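Local structure of predicted protein (4MEA) at residues F186-G189 and D190-E193; A247-I250 and R251-E254; L280-E283 and M284-R287. The protein hydrolyses epoxides and, as a secreted Cif-type alpha/beta hydrolase, probably acts as a virulence factor. All blocks are in the same frame, centred on the assembly; numbering follows the deposited sequence.

Contact 1: residues F186-G189 and D190-E193; sequences FSFG and DIAE
Phe188 lays its ring beside the side chain of Ile191, CD2 of Phe188 coming within 3.9 Å of CG1 of Ile191. Both side chains point the same way; the ring gets there because its CG stands anti to its own backbone N (chi1 -170°). The carbonyl of Phe188 closes the turn: Ile191 N donates to Phe188 O at 3.3 Å, with an N-H...O angle of 156° and the donor in the carbonyl plane. This is a beta turn close to type II', with Gly189, at positive phi (50°), and Asp190 at its two central positions, and it leads from helix 181-185 into helix 191-198. Asp190, at the N-cap position, makes no side-chain capping bond; its OD1 is hydrogen-bonded to Ser8 of the second subunit. Water serves the helix start: water 1 lies 2.8 Å from Phe188 O, to which it can donate, and accepts from Ala192 N, while water 2 accepts from Glu193 N at 2.8 Å. At the start of the loop, CD1 of Phe186 lies 4.0 Å from CB of Ala192, and the Phe186 ring sits among Phe67, Phe240 and Tyr243. Phe188 instead meets the rings of Trp181 and Tyr206 of the second subunit.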
# COMPACT_ATOMS: atom_id res chain seq x y z
N PHE A 186 1.08 -6.14 0.37
CA PHE A 186 1.00 -7.60 0.50
C PHE A 186 2.34 -8.31 0.26
O PHE A 186 2.48 -9.49 0.58
CB PHE A 186 -0.07 -8.18 -0.44
CG PHE A 186 -1.50 -7.83 -0.06
CD1 PHE A 186 -1.79 -7.25 1.17
CD2 PHE A 186 -2.55 -8.11 -0.92
CE1 PHE A 186 -3.11 -6.95 1.52
CE2 PHE A 186 -3.88 -7.80 -0.58
CZ PHE A 186 -4.15 -7.23 0.65
N SER A 187 3.33 -7.61 -0.29
CA SER A 187 4.64 -8.22 -0.48
C SER A 187 5.72 -7.57 0.38
O SER A 187 6.91 -7.80 0.17
CB SER A 187 5.04 -8.19 -1.96
OG SER A 187 5.05 -6.87 -2.48
N PHE A 188 5.29 -6.78 1.37
CA PHE A 188 6.18 -6.02 2.25
C PHE A 188 6.52 -6.90 3.45
O PHE A 188 5.81 -6.88 4.45
CB PHE A 188 5.46 -4.74 2.68
CG PHE A 188 6.32 -3.72 3.41
CD1 PHE A 188 7.34 -3.05 2.76
CD2 PHE A 188 6.03 -3.37 4.73
CE1 PHE A 188 8.10 -2.09 3.42
CE2 PHE A 188 6.77 -2.40 5.39
CZ PHE A 188 7.82 -1.76 4.73
N GLY A 189 7.59 -7.68 3.34
CA GLY A 189 7.94 -8.65 4.38
C GLY A 189 6.74 -9.49 4.77
O GLY A 189 5.92 -9.85 3.92
N ASP A 190 6.62 -9.82 6.05
CA ASP A 190 5.46 -10.55 6.55
C ASP A 190 4.53 -9.65 7.37
O ASP A 190 3.75 -10.12 8.20
CB ASP A 190 5.89 -11.79 7.36
CG ASP A 190 6.70 -11.45 8.61
OD1 ASP A 190 7.12 -10.28 8.76
OD2 ASP A 190 6.92 -12.36 9.44
N ILE A 191 4.62 -8.35 7.10
CA ILE A 191 3.87 -7.34 7.84
C ILE A 191 2.35 -7.45 7.64
O ILE A 191 1.58 -7.37 8.60
CB ILE A 191 4.36 -5.91 7.49
CG1 ILE A 191 5.87 -5.78 7.78
CG2 ILE A 191 3.58 -4.86 8.27
CD1 ILE A 191 6.24 -6.02 9.22
N ALA A 192 1.91 -7.62 6.39
CA ALA A 192 0.48 -7.77 6.14
C ALA A 192 -0.03 -9.02 6.86
O ALA A 192 -1.05 -8.99 7.54
CB ALA A 192 0.19 -7.86 4.64
N GLU A 193 0.70 -10.11 6.70
CA GLU A 193 0.32 -11.35 7.37
C GLU A 193 0.12 -11.13 8.88
O GLU A 193 -0.91 -11.50 9.44
CB GLU A 193 1.37 -12.44 7.15
CG GLU A 193 1.17 -13.66 8.05
CD GLU A 193 2.34 -14.60 8.01
OE1 GLU A 193 3.16 -14.52 7.06
OE2 GLU A 193 2.46 -15.42 8.95
O HOH W 1 3.29 -7.96 3.84
O HOH W 2 2.68 -10.52 4.82

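Contact 2: residues A247-I250 and R251-E254; sequences ADSI and RQNE
Gln252 folds back over the carbonyl of Asp248, one helical turn earlier, and every side-chain atom lies near that oxygen. CB starts 3.5 Å from Asp248 O and is almost as near to Ser249 O. CG comes closest, 3.1 Å from Asp248 O, because it is turned anti to its own carbonyl carbon (chi1 -67°) and thus back along the helix. CD follows at 3.4 Å from the same Asp248 O. At the tip of Gln252, OE1 lies 3.7 Å from CA of Ser249 and NE2 3.9 Å from Asp248 O. These are van der Waals approaches, and the amide finds its hydrogen bonds outside the turn, OE1 with Glu109 N and NE2 with Ser107 OG. The backbone beneath supplies the polar link, Gln252 N donating to Asp248 O at 2.9 Å. Asn253 repeats the fold-back on Ser249 O, and its ND2 bonds to Pro162 O. On another flank Ile250 and Glu254 lie side by side, CG2 to CG at 4.1 Å. Successive i to i+4 bonds from Arg251 to Glu254, with N-H...O angles of 154-165°, mark a regular alpha-helix, here helix 246-258 of the alpha/beta hydrolase fold.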
# COMPACT_ATOMS: atom_id res chain seq x y z
N ALA A 247 6.51 -10.67 -9.17
CA ALA A 247 7.58 -10.28 -10.08
C ALA A 247 7.94 -11.48 -10.95
O ALA A 247 8.20 -11.34 -12.14
CB ALA A 247 8.79 -9.74 -9.33
N ASP A 248 7.92 -12.67 -10.34
CA ASP A 248 8.16 -13.91 -11.08
C ASP A 248 7.07 -14.20 -12.11
O ASP A 248 7.36 -14.55 -13.25
CB ASP A 248 8.23 -15.10 -10.12
CG ASP A 248 9.56 -15.19 -9.41
OD1 ASP A 248 10.51 -14.51 -9.83
OD2 ASP A 248 9.65 -15.97 -8.44
N SER A 249 5.81 -14.07 -11.69
CA SER A 249 4.68 -14.32 -12.56
C SER A 249 4.72 -13.36 -13.74
O SER A 249 4.36 -13.72 -14.86
CB SER A 249 3.35 -14.15 -11.79
OG SER A 249 3.26 -15.08 -10.71
N ILE A 250 5.15 -12.13 -13.49
CA ILE A 250 5.22 -11.12 -14.53
C ILE A 250 6.23 -11.53 -15.59
O ILE A 250 5.94 -11.50 -16.79
CB ILE A 250 5.61 -9.74 -13.95
CG1 ILE A 250 4.42 -9.16 -13.17
CG2 ILE A 250 6.05 -8.79 -15.07
CD1 ILE A 250 4.78 -8.03 -12.22
N ARG A 251 7.41 -11.92 -15.14
CA ARG A 251 8.46 -12.37 -16.04
C ARG A 251 7.97 -13.58 -16.83
O ARG A 251 8.20 -13.69 -18.03
CB ARG A 251 9.72 -12.74 -15.25
CG ARG A 251 10.71 -13.60 -16.03
CD ARG A 251 12.15 -13.21 -15.73
NE ARG A 251 13.12 -14.18 -16.25
CZ ARG A 251 13.40 -14.34 -17.54
NH1 ARG A 251 12.78 -13.63 -18.47
NH2 ARG A 251 14.31 -15.24 -17.90
N GLN A 252 7.27 -14.48 -16.15
CA GLN A 252 6.80 -15.69 -16.79
C GLN A 252 5.78 -15.39 -17.88
O GLN A 252 5.85 -15.95 -18.97
CB GLN A 252 6.22 -16.65 -15.76
CG GLN A 252 7.28 -17.20 -14.82
CD GLN A 252 6.69 -17.84 -13.59
OE1 GLN A 252 5.47 -17.82 -13.40
NE2 GLN A 252 7.54 -18.44 -12.75
N ASN A 253 4.83 -14.50 -17.58
CA ASN A 253 3.80 -14.18 -18.56
C ASN A 253 4.35 -13.37 -19.72
O ASN A 253 3.95 -13.55 -20.87
CB ASN A 253 2.60 -13.46 -17.91
CG ASN A 253 1.79 -14.40 -17.02
OD1 ASN A 253 1.86 -15.62 -17.15
ND2 ASN A 253 1.01 -13.82 -16.10
N GLU A 254 5.26 -12.45 -19.42
CA GLU A 254 5.88 -11.65 -20.47
C GLU A 254 6.66 -12.56 -21.44
O GLU A 254 6.67 -12.33 -22.65
CB GLU A 254 6.82 -10.60 -19.86
CG GLU A 254 6.08 -9.46 -19.16
CD GLU A 254 5.36 -8.53 -20.14
OE1 GLU A 254 5.80 -8.43 -21.31
OE2 GLU A 254 4.37 -7.88 -19.74

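Contact 3: residues L280-E283 and M284-R287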
# COMPACT_ATOMS: atom_id res chain seq x y z
N LEU A 280 -8.25 -4.65 -17.09
CA LEU A 280 -8.13 -5.96 -17.74
C LEU A 280 -8.63 -5.91 -19.18
O LEU A 280 -8.08 -6.55 -20.07
CB LEU A 280 -8.92 -7.01 -16.96
CG LEU A 280 -8.93 -8.43 -17.54
CD1 LEU A 280 -7.53 -9.04 -17.48
CD2 LEU A 280 -9.93 -9.34 -16.80
N VAL A 281 -9.70 -5.15 -19.42
CA VAL A 281 -10.28 -5.04 -20.76
C VAL A 281 -9.24 -4.53 -21.76
O VAL A 281 -9.04 -5.12 -22.82
CB VAL A 281 -11.53 -4.14 -20.76
CG1 VAL A 281 -11.99 -3.86 -22.18
CG2 VAL A 281 -12.64 -4.78 -19.93
N LYS A 282 -8.57 -3.45 -21.38
CA LYS A 282 -7.53 -2.85 -22.20
C LYS A 282 -6.30 -3.74 -22.30
O LYS A 282 -5.68 -3.85 -23.35
CB LYS A 282 -7.12 -1.48 -21.65
CG LYS A 282 -8.23 -0.45 -21.69
CD LYS A 282 -7.73 0.89 -21.15
CE LYS A 282 -8.85 1.92 -21.12
NZ LYS A 282 -8.37 3.25 -20.66
N GLU A 283 -5.95 -4.38 -21.18
CA GLU A 283 -4.74 -5.20 -21.13
C GLU A 283 -4.83 -6.38 -22.08
O GLU A 283 -3.93 -6.58 -22.90
CB GLU A 283 -4.48 -5.71 -19.71
CG GLU A 283 -3.23 -6.60 -19.61
CD GLU A 283 -3.11 -7.34 -18.28
OE1 GLU A 283 -4.14 -7.51 -17.60
OE2 GLU A 283 -1.99 -7.76 -17.93
N MET A 284 -5.91 -7.16 -21.98
CA MET A 284 -6.07 -8.33 -22.85
C MET A 284 -6.14 -7.94 -24.33
O MET A 284 -5.48 -8.56 -25.15
CB MET A 284 -7.29 -9.16 -22.44
CG MET A 284 -7.11 -9.93 -21.13
SD MET A 284 -8.56 -10.94 -20.76
CE MET A 284 -8.45 -12.19 -22.05
N ARG A 285 -6.93 -6.93 -24.66
CA ARG A 285 -7.01 -6.47 -26.04
C ARG A 285 -5.62 -6.10 -26.59
O ARG A 285 -5.25 -6.53 -27.67
CB ARG A 285 -7.98 -5.29 -26.19
CG ARG A 285 -8.14 -4.80 -27.62
CD ARG A 285 -9.43 -4.01 -27.79
NE ARG A 285 -9.57 -2.97 -26.77
CZ ARG A 285 -10.53 -2.94 -25.85
NH1 ARG A 285 -11.45 -3.90 -25.82
NH2 ARG A 285 -10.57 -1.95 -24.97
N ALA A 286 -4.86 -5.32 -25.82
CA ALA A 286 -3.57 -4.80 -26.28
C ALA A 286 -2.47 -5.85 -26.36
O ALA A 286 -1.58 -5.75 -27.20
CB ALA A 286 -3.11 -3.64 -25.40
N ARG A 287 -2.51 -6.85 -25.49
CA ARG A 287 -1.34 -7.70 -25.30
C ARG A 287 -1.54 -9.21 -25.30
O ARG A 287 -0.58 -9.95 -25.53
CB ARG A 287 -0.62 -7.29 -24.01
CG ARG A 287 -0.34 -5.81 -23.95
CD ARG A 287 0.83 -5.53 -23.05
NE ARG A 287 2.04 -6.19 -23.53
CZ ARG A 287 2.95 -6.72 -22.73
NH1 ARG A 287 2.76 -6.70 -21.42
NH2 ARG A 287 4.04 -7.30 -23.23
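Met284 rests against Leu280, one turn back on the same helix, its CG lying 3.8 Å from CD1 of Leu280 and its SD almost as near to that methyl. The two side chains run side by side and point the same way, toward the sheet, where both meet Phe156 and Ala269. Beneath them Met284 N donates to Leu280 O at 3.0 Å in an almost straight bond, with an N-H...O angle of 176°. Arg285 comes next and pairs with Val281. Its CG is anti to the backbone N and the chain bends at chi3 (51°), which swings the guanidinium back along the helix: NH1 and NH2 each stand 3.7 Å from CG1 of Val281. Val281 O lies over one face of that guanidinium, offset toward its rim. The same Val281 O takes a weak bond from Arg285 N and a hydrogen bond from the hydroxyl of Tyr295. Ala286 sets its CB 3.3 Å from Lys282 O, which also accepts from Ala286 N at 3.0 Å. Residues 284-287 form a wider, pi-type turn. At its end Arg287 N still donates to Glu283 O at 3.0 Å, though less straight, with an N-H...O angle of 133°. CB of Arg287 begins near that oxygen, yet the chain then leads away, its NH1 forming salt bridges with Glu254 and Asp163, while OE1 of Glu283 accepts from Ile161 N. Leu280, Val281 and Met284 thus form the inner face of helix 279-288, the crossover helix between parallel strands 267-272 and 295-300: a beta-alpha-beta unit of the alpha/beta hydrolase sheet.

Contacts 2 and 3 are joined directly: OE2 of Glu254 and NH1 of Arg287 form a salt bridge of 2.6 Å, although the centres of the two contacts lie about 16 Å apart. Arg164 N also bonds to Glu254 OE2, so a neighbouring loop residue meets the junction of helices 246-258 and 279-288. Contact 1 stands apart, its centre about 20 Å from that of contact 2 and about 29 Å from that of contact 3; the nearest atoms are about 8 and 17 Å away. Contact 1 packs against the second subunit, contact 2 meets it through a weak bond from Ala247 N to Tyr172 OH of that subunit, and contact 3 is touched by no other chain of the assembly.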